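Local coordinates for DegV family protein (Thermus thermophilus, PDB 2DT8) that binds fatty acids such as palmitic acid and also zinc, though its wider cellular role is not firmly established, at residues E47-V52 against L162-R167; R150-V155 against E220-I225. One frame throughout, in Å; residues are numbered along the deposited sequence.

Interaction 1 of 2, residues E47-V52 against L162-R167; sequences EIFQKV and LEFLKR
Phe49 points the edge of its ring at the face of Phe164 in an offset edge-to-face aromatic pair, with centroids 5.5 Å apart and planes at 84°. Through this pair helix 45-53 meets helix 163-168, away from the zinc site. The leading edge is the CD1-CE1 side: Phe49 CE1 comes to 3.9 Å from Phe164 CE2, and Phe49 CD1 to 4.0 Å from Phe164 CZ. In Phe49, CG sits beside the backbone N and anti to the carbonyl carbon (chi1 -55°), which swings the ring out toward the other helix although the bond to CB does not aim there. An apolar contact adds to this, the Val52 methyl CG1 coming in obliquely at 4.3 Å from Phe164 CZ. No hydrogen bond joins the two segments. Helix 163-168 carries its own salt bridge, Arg167 NE donating at 2.8 Å to Glu163 OE2, which lies in the guanidinium plane and offers its anti lone pair. Phe58 meets both the Arg167 cation and the Phe164 ring. Helix 45-53 rests through Ile48 on strand 24-32 and on helix 262-268, which also receives Phe49 at Ala265; Phe164, at the start of helix 163-168, packs on Pro270.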
loop_
_atom_site.group_PDB
_atom_site.type_symbol
_atom_site.label_atom_id
_atom_site.label_comp_id
_atom_site.label_asym_id
_atom_site.label_seq_id
_atom_site.Cartn_x
_atom_site.Cartn_y
_atom_site.Cartn_z
ATOM N N GLU A 47 5.383 14.533 -10.956
ATOM C CA GLU A 47 5.020 14.857 -12.332
ATOM C C GLU A 47 3.514 14.958 -12.499
ATOM O O GLU A 47 3.019 15.843 -13.196
ATOM C CB GLU A 47 5.584 13.811 -13.298
ATOM C CG GLU A 47 7.089 13.912 -13.436
ATOM C CD GLU A 47 7.698 12.746 -14.193
ATOM O OE1 GLU A 47 7.334 11.584 -13.913
ATOM O OE2 GLU A 47 8.549 13.003 -15.062
ATOM N N ILE A 48 2.783 14.038 -11.880
ATOM C CA ILE A 48 1.333 14.052 -11.953
ATOM C C ILE A 48 0.764 15.338 -11.363
ATOM O O ILE A 48 -0.082 15.990 -11.981
ATOM C CB ILE A 48 0.752 12.856 -11.178
ATOM C CG1 ILE A 48 1.050 11.571 -11.952
ATOM C CG2 ILE A 48 -0.753 13.038 -10.949
ATOM C CD1 ILE A 48 0.823 10.302 -11.152
ATOM N N PHE A 49 1.239 15.719 -10.182
ATOM C CA PHE A 49 0.717 16.919 -9.546
ATOM C C PHE A 49 1.066 18.212 -10.286
ATOM O O PHE A 49 0.341 19.197 -10.244
ATOM C CB PHE A 49 1.144 16.965 -8.075
ATOM C CG PHE A 49 0.751 15.727 -7.307
ATOM C CD1 PHE A 49 -0.467 15.099 -7.567
ATOM C CD2 PHE A 49 1.590 15.182 -6.346
ATOM C CE1 PHE A 49 -0.842 13.937 -6.883
ATOM C CE2 PHE A 49 1.222 14.017 -5.654
ATOM C CZ PHE A 49 0.004 13.399 -5.927
ATOM N N GLN A 50 2.239 18.142 -10.940
ATOM C CA GLN A 50 2.652 19.304 -11.703
ATOM C C GLN A 50 1.710 19.538 -12.887
ATOM O O GLN A 50 1.404 20.664 -13.258
ATOM C CB GLN A 50 4.053 19.098 -12.366
ATOM C CG GLN A 50 4.456 20.217 -13.328
ATOM C CD GLN A 50 5.647 19.867 -14.206
ATOM O OE1 GLN A 50 6.013 20.633 -15.099
ATOM N NE2 GLN A 50 6.255 18.710 -13.962
ATOM N N LYS A 51 1.301 18.395 -13.464
ATOM C CA LYS A 51 0.378 18.499 -14.578
ATOM C C LYS A 51 -1.018 19.033 -14.165
ATOM O O LYS A 51 -1.654 19.845 -14.849
ATOM C CB LYS A 51 0.096 17.109 -15.301
ATOM C CG LYS A 51 1.295 16.563 -16.052
ATOM C CD LYS A 51 1.725 17.489 -17.180
ATOM C CE LYS A 51 2.779 16.819 -18.054
ATOM N NZ LYS A 51 3.285 17.741 -19.111
ATOM N N VAL A 52 -1.468 18.589 -12.998
ATOM C CA VAL A 52 -2.737 19.085 -12.483
ATOM C C VAL A 52 -2.629 20.585 -12.201
ATOM O O VAL A 52 -3.489 21.376 -12.566
ATOM C CB VAL A 52 -3.167 18.276 -11.234
ATOM C CG1 VAL A 52 -4.415 18.877 -10.618
ATOM C CG2 VAL A 52 -3.444 16.820 -11.642
ATOM N N LEU A 162 -9.014 16.161 -0.083
ATOM C CA LEU A 162 -9.772 14.941 -0.296
ATOM C C LEU A 162 -10.207 14.845 -1.763
ATOM O O LEU A 162 -10.835 13.874 -2.167
ATOM C CB LEU A 162 -11.024 14.930 0.596
ATOM C CG LEU A 162 -10.813 14.895 2.110
ATOM C CD1 LEU A 162 -12.167 15.000 2.801
ATOM C CD2 LEU A 162 -10.111 13.614 2.510
ATOM N N GLU A 163 -9.829 15.831 -2.573
ATOM C CA GLU A 163 -10.260 15.863 -3.969
ATOM C C GLU A 163 -9.826 14.705 -4.859
ATOM O O GLU A 163 -10.592 14.277 -5.733
ATOM C CB GLU A 163 -9.852 17.191 -4.615
ATOM C CG GLU A 163 -10.516 17.496 -5.967
ATOM C CD GLU A 163 -12.027 17.658 -5.891
ATOM O OE1 GLU A 163 -12.560 17.967 -4.805
ATOM O OE2 GLU A 163 -12.681 17.486 -6.944
ATOM N N PHE A 164 -8.610 14.197 -4.676
ATOM C CA PHE A 164 -8.181 13.077 -5.510
ATOM C C PHE A 164 -8.912 11.795 -5.121
ATOM O O PHE A 164 -9.239 10.964 -5.980
ATOM C CB PHE A 164 -6.664 12.882 -5.428
ATOM C CG PHE A 164 -5.882 13.942 -6.165
ATOM C CD1 PHE A 164 -5.843 15.254 -5.699
ATOM C CD2 PHE A 164 -5.192 13.627 -7.323
ATOM C CE1 PHE A 164 -5.122 16.231 -6.382
ATOM C CE2 PHE A 164 -4.470 14.601 -8.012
ATOM C CZ PHE A 164 -4.435 15.907 -7.538
ATOM N N LEU A 165 -9.172 11.637 -3.829
ATOM C CA LEU A 165 -9.895 10.469 -3.351
ATOM C C LEU A 165 -11.324 10.523 -3.894
ATOM O O LEU A 165 -11.887 9.529 -4.336
ATOM C CB LEU A 165 -9.864 10.422 -1.824
ATOM C CG LEU A 165 -8.556 9.900 -1.221
ATOM C CD1 LEU A 165 -8.534 10.165 0.268
ATOM C CD2 LEU A 165 -8.427 8.420 -1.504
ATOM N N LYS A 166 -11.881 11.742 -3.790
ATOM C CA LYS A 166 -13.219 11.918 -4.319
ATOM C C LYS A 166 -13.424 11.680 -5.816
ATOM O O LYS A 166 -14.326 10.970 -6.241
ATOM C CB LYS A 166 -13.614 13.351 -3.988
ATOM C CG LYS A 166 -14.950 13.762 -4.609
ATOM C CD LYS A 166 -15.267 15.218 -4.310
ATOM C CE LYS A 166 -16.529 15.657 -5.031
ATOM N NZ LYS A 166 -17.001 16.977 -4.528
ATOM N N ARG A 167 -12.551 12.266 -6.580
ATOM C CA ARG A 167 -12.635 12.110 -8.020
ATOM C C ARG A 167 -12.264 10.725 -8.551
ATOM O O ARG A 167 -12.779 10.272 -9.571
ATOM C CB ARG A 167 -11.756 13.134 -8.797
ATOM C CG ARG A 167 -12.273 14.548 -8.655
ATOM C CD ARG A 167 -11.835 15.385 -9.825
ATOM N NE ARG A 167 -11.854 16.801 -9.500
ATOM C CZ ARG A 167 -11.235 17.727 -10.219
ATOM N NH1 ARG A 167 -10.733 17.417 -11.408
ATOM N NH2 ARG A 167 -11.114 18.959 -9.744
#

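Interaction 2 of 2, residues R150-V155 against E220-I225; sequences RRDHFV and EGRKRI
The guanidinium of Arg222 turns its NH1-NH2 edge to the Asp152 carboxylate, end-on, while the Trp218 ring makes a cation-pi contact with the same group. This is a bidentate salt bridge, one oxygen to each nitrogen, joining the turn after helix 139-151 to the loop between helix 204-219 and strand 225-231. Arg222 NH1 binds Asp152 OD2 at 2.8 Å, nearly straight (169°) and in the guanidinium plane. The second bond, Arg222 NH2 to Asp152 OD1 at 2.9 Å, is more bent (137°) and tilted from that plane, consistent with the 37° between the carboxylate and guanidinium planes. Both oxygens offer their syn lone pairs. The two side chains approach from opposite directions, Arg222 extended from CG to NE. Trp218 also holds the arginine through its carbonyl O, which accepts from NE, so NE is bonded too, which helps fix the rotation of the group. An alanine in place of Asp152 would remove both acceptors and would probably leave the Arg222 charge without its carboxylate mate and its end freer to turn. Two residues on from Asp152, Phe154 packs against Trp218, Phe215 and Phe275. Arg222 NH1 serves two partners at once: Asp152 OD2 and Ser279 OG.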
loop_
_atom_site.group_PDB
_atom_site.type_symbol
_atom_site.label_atom_id
_atom_site.label_comp_id
_atom_site.label_asym_id
_atom_site.label_seq_id
_atom_site.Cartn_x
_atom_site.Cartn_y
_atom_site.Cartn_z
ATOM N N ARG A 150 -3.756 -9.410 8.089
ATOM C CA ARG A 150 -4.911 -8.745 7.505
ATOM C C ARG A 150 -5.859 -8.268 8.618
ATOM O O ARG A 150 -6.369 -7.138 8.593
ATOM C CB ARG A 150 -5.659 -9.701 6.572
ATOM C CG ARG A 150 -6.914 -9.074 5.942
ATOM C CD ARG A 150 -7.799 -10.114 5.270
ATOM N NE ARG A 150 -8.495 -10.984 6.220
ATOM C CZ ARG A 150 -9.544 -10.613 6.959
ATOM N NH1 ARG A 150 -10.032 -9.379 6.879
ATOM N NH2 ARG A 150 -10.117 -11.486 7.781
ATOM N N ARG A 151 -6.060 -9.114 9.637
ATOM C CA ARG A 151 -6.980 -8.798 10.726
ATOM C C ARG A 151 -6.441 -7.829 11.776
ATOM O O ARG A 151 -7.205 -7.063 12.375
ATOM C CB ARG A 151 -7.392 -10.089 11.442
ATOM C CG ARG A 151 -8.188 -11.059 10.576
ATOM C CD ARG A 151 -8.507 -12.351 11.332
ATOM N NE ARG A 151 -9.205 -12.093 12.590
ATOM C CZ ARG A 151 -10.094 -12.921 13.139
ATOM N NH1 ARG A 151 -10.454 -14.033 12.507
ATOM N NH2 ARG A 151 -10.622 -12.632 14.319
ATOM N N ASP A 152 -5.086 -7.916 11.927
ATOM C CA ASP A 152 -4.422 -7.110 12.932
ATOM C C ASP A 152 -3.228 -6.307 12.423
ATOM O O ASP A 152 -2.098 -6.792 12.385
ATOM C CB ASP A 152 -3.995 -8.033 14.088
ATOM C CG ASP A 152 -3.258 -7.301 15.207
ATOM O OD1 ASP A 152 -3.592 -6.132 15.483
ATOM O OD2 ASP A 152 -2.353 -7.908 15.829
ATOM N N HIS A 153 -3.497 -5.085 11.983
ATOM C CA HIS A 153 -2.431 -4.190 11.558
ATOM C C HIS A 153 -2.897 -2.764 11.796
ATOM O O HIS A 153 -4.043 -2.516 12.201
ATOM C CB HIS A 153 -1.978 -4.427 10.099
ATOM C CG HIS A 153 -2.989 -4.071 9.054
ATOM N ND1 HIS A 153 -3.786 -5.016 8.443
ATOM C CD2 HIS A 153 -3.266 -2.894 8.446
ATOM C CE1 HIS A 153 -4.506 -4.435 7.499
ATOM N NE2 HIS A 153 -4.209 -3.148 7.479
ATOM N N PHE A 154 -1.984 -1.829 11.593
ATOM C CA PHE A 154 -2.269 -0.435 11.840
ATOM C C PHE A 154 -1.975 0.421 10.625
ATOM O O PHE A 154 -1.026 0.155 9.900
ATOM C CB PHE A 154 -1.382 0.047 12.990
ATOM C CG PHE A 154 -1.562 1.488 13.333
ATOM C CD1 PHE A 154 -2.581 1.878 14.188
ATOM C CD2 PHE A 154 -0.722 2.461 12.788
ATOM C CE1 PHE A 154 -2.766 3.222 14.509
ATOM C CE2 PHE A 154 -0.905 3.806 13.104
ATOM C CZ PHE A 154 -1.925 4.181 13.964
ATOM N N VAL A 155 -2.812 1.428 10.408
ATOM C CA VAL A 155 -2.572 2.388 9.343
ATOM C C VAL A 155 -3.271 3.713 9.600
ATOM O O VAL A 155 -4.436 3.759 9.993
ATOM C CB VAL A 155 -2.977 1.864 7.922
ATOM C CG1 VAL A 155 -4.412 1.344 7.913
ATOM C CG2 VAL A 155 -2.809 2.999 6.890
ATOM N N GLU A 220 -0.319 -1.326 22.220
ATOM C CA GLU A 220 -0.332 -1.932 23.552
ATOM C C GLU A 220 -0.051 -3.435 23.568
ATOM O O GLU A 220 -0.763 -4.221 22.948
ATOM C CB GLU A 220 -1.674 -1.655 24.225
ATOM C CG GLU A 220 -1.690 -1.925 25.718
ATOM C CD GLU A 220 -0.909 -0.885 26.488
ATOM O OE1 GLU A 220 -0.790 0.251 25.985
ATOM O OE2 GLU A 220 -0.425 -1.195 27.598
ATOM N N GLY A 221 0.800 -3.768 24.517
ATOM C CA GLY A 221 1.164 -5.171 24.666
ATOM C C GLY A 221 2.069 -5.816 23.627
ATOM O O GLY A 221 2.443 -6.979 23.773
ATOM N N ARG A 222 2.443 -5.082 22.584
ATOM C CA ARG A 222 3.285 -5.649 21.540
ATOM C C ARG A 222 4.773 -5.468 21.838
ATOM O O ARG A 222 5.221 -4.382 22.216
ATOM C CB ARG A 222 2.913 -5.020 20.187
ATOM C CG ARG A 222 1.437 -5.204 19.811
ATOM C CD ARG A 222 1.049 -4.362 18.593
ATOM N NE ARG A 222 -0.401 -4.217 18.486
ATOM C CZ ARG A 222 -1.209 -5.100 17.904
ATOM N NH1 ARG A 222 -0.711 -6.199 17.358
ATOM N NH2 ARG A 222 -2.519 -4.882 17.881
ATOM N N LYS A 223 5.564 -6.564 21.616
ATOM C CA LYS A 223 6.991 -6.484 21.935
ATOM C C LYS A 223 7.927 -6.131 20.784
ATOM O O LYS A 223 9.118 -5.893 20.998
ATOM C CB LYS A 223 7.466 -7.799 22.532
ATOM C CG LYS A 223 6.944 -8.071 23.907
ATOM C CD LYS A 223 7.398 -9.436 24.353
ATOM C CE LYS A 223 7.671 -9.425 25.833
ATOM N NZ LYS A 223 8.068 -10.785 26.288
ATOM N N ARG A 224 7.366 -6.414 19.522
ATOM C CA ARG A 224 8.140 -6.162 18.313
ATOM C C ARG A 224 7.210 -5.557 17.283
ATOM O O ARG A 224 6.257 -6.205 16.839
ATOM C CB ARG A 224 8.718 -7.458 17.754
ATOM C CG ARG A 224 9.640 -8.216 18.693
ATOM C CD ARG A 224 10.123 -9.495 18.019
ATOM N NE ARG A 224 10.888 -9.210 16.807
ATOM C CZ ARG A 224 11.261 -10.125 15.917
ATOM N NH1 ARG A 224 10.937 -11.403 16.092
ATOM N NH2 ARG A 224 11.964 -9.765 14.853
ATOM N N ILE A 225 7.489 -4.319 16.896
ATOM C CA ILE A 225 6.660 -3.641 15.914
ATOM C C ILE A 225 7.507 -3.213 14.727
ATOM O O ILE A 225 8.633 -2.743 14.899
ATOM C CB ILE A 225 6.010 -2.378 16.519
ATOM C CG1 ILE A 225 5.123 -2.766 17.706
ATOM C CG2 ILE A 225 5.221 -1.634 15.438
ATOM C CD1 ILE A 225 4.653 -1.597 18.551
#

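Interaction 1 is partly buried and apolar, two helices meeting through aromatic and aliphatic groups; interaction 2 is a surface contact, a charged, hydrogen-bonded pair between a turn and a loop. They lie on opposite sides of the chain's centre, their own centres about 31 Å apart, and do not touch. No helix or strand is shared, yet the chain links them directly: strand 154-158, which begins in 150-155, is followed by helix 163-168 of interaction 1. The palmitic acid gives another common reference, touching Val155 of 150-155 and lying about 9 Å from the Phe164 side chain. Aromatic rings nevertheless attend both contacts, Phe58 in the first and Trp218 in the second.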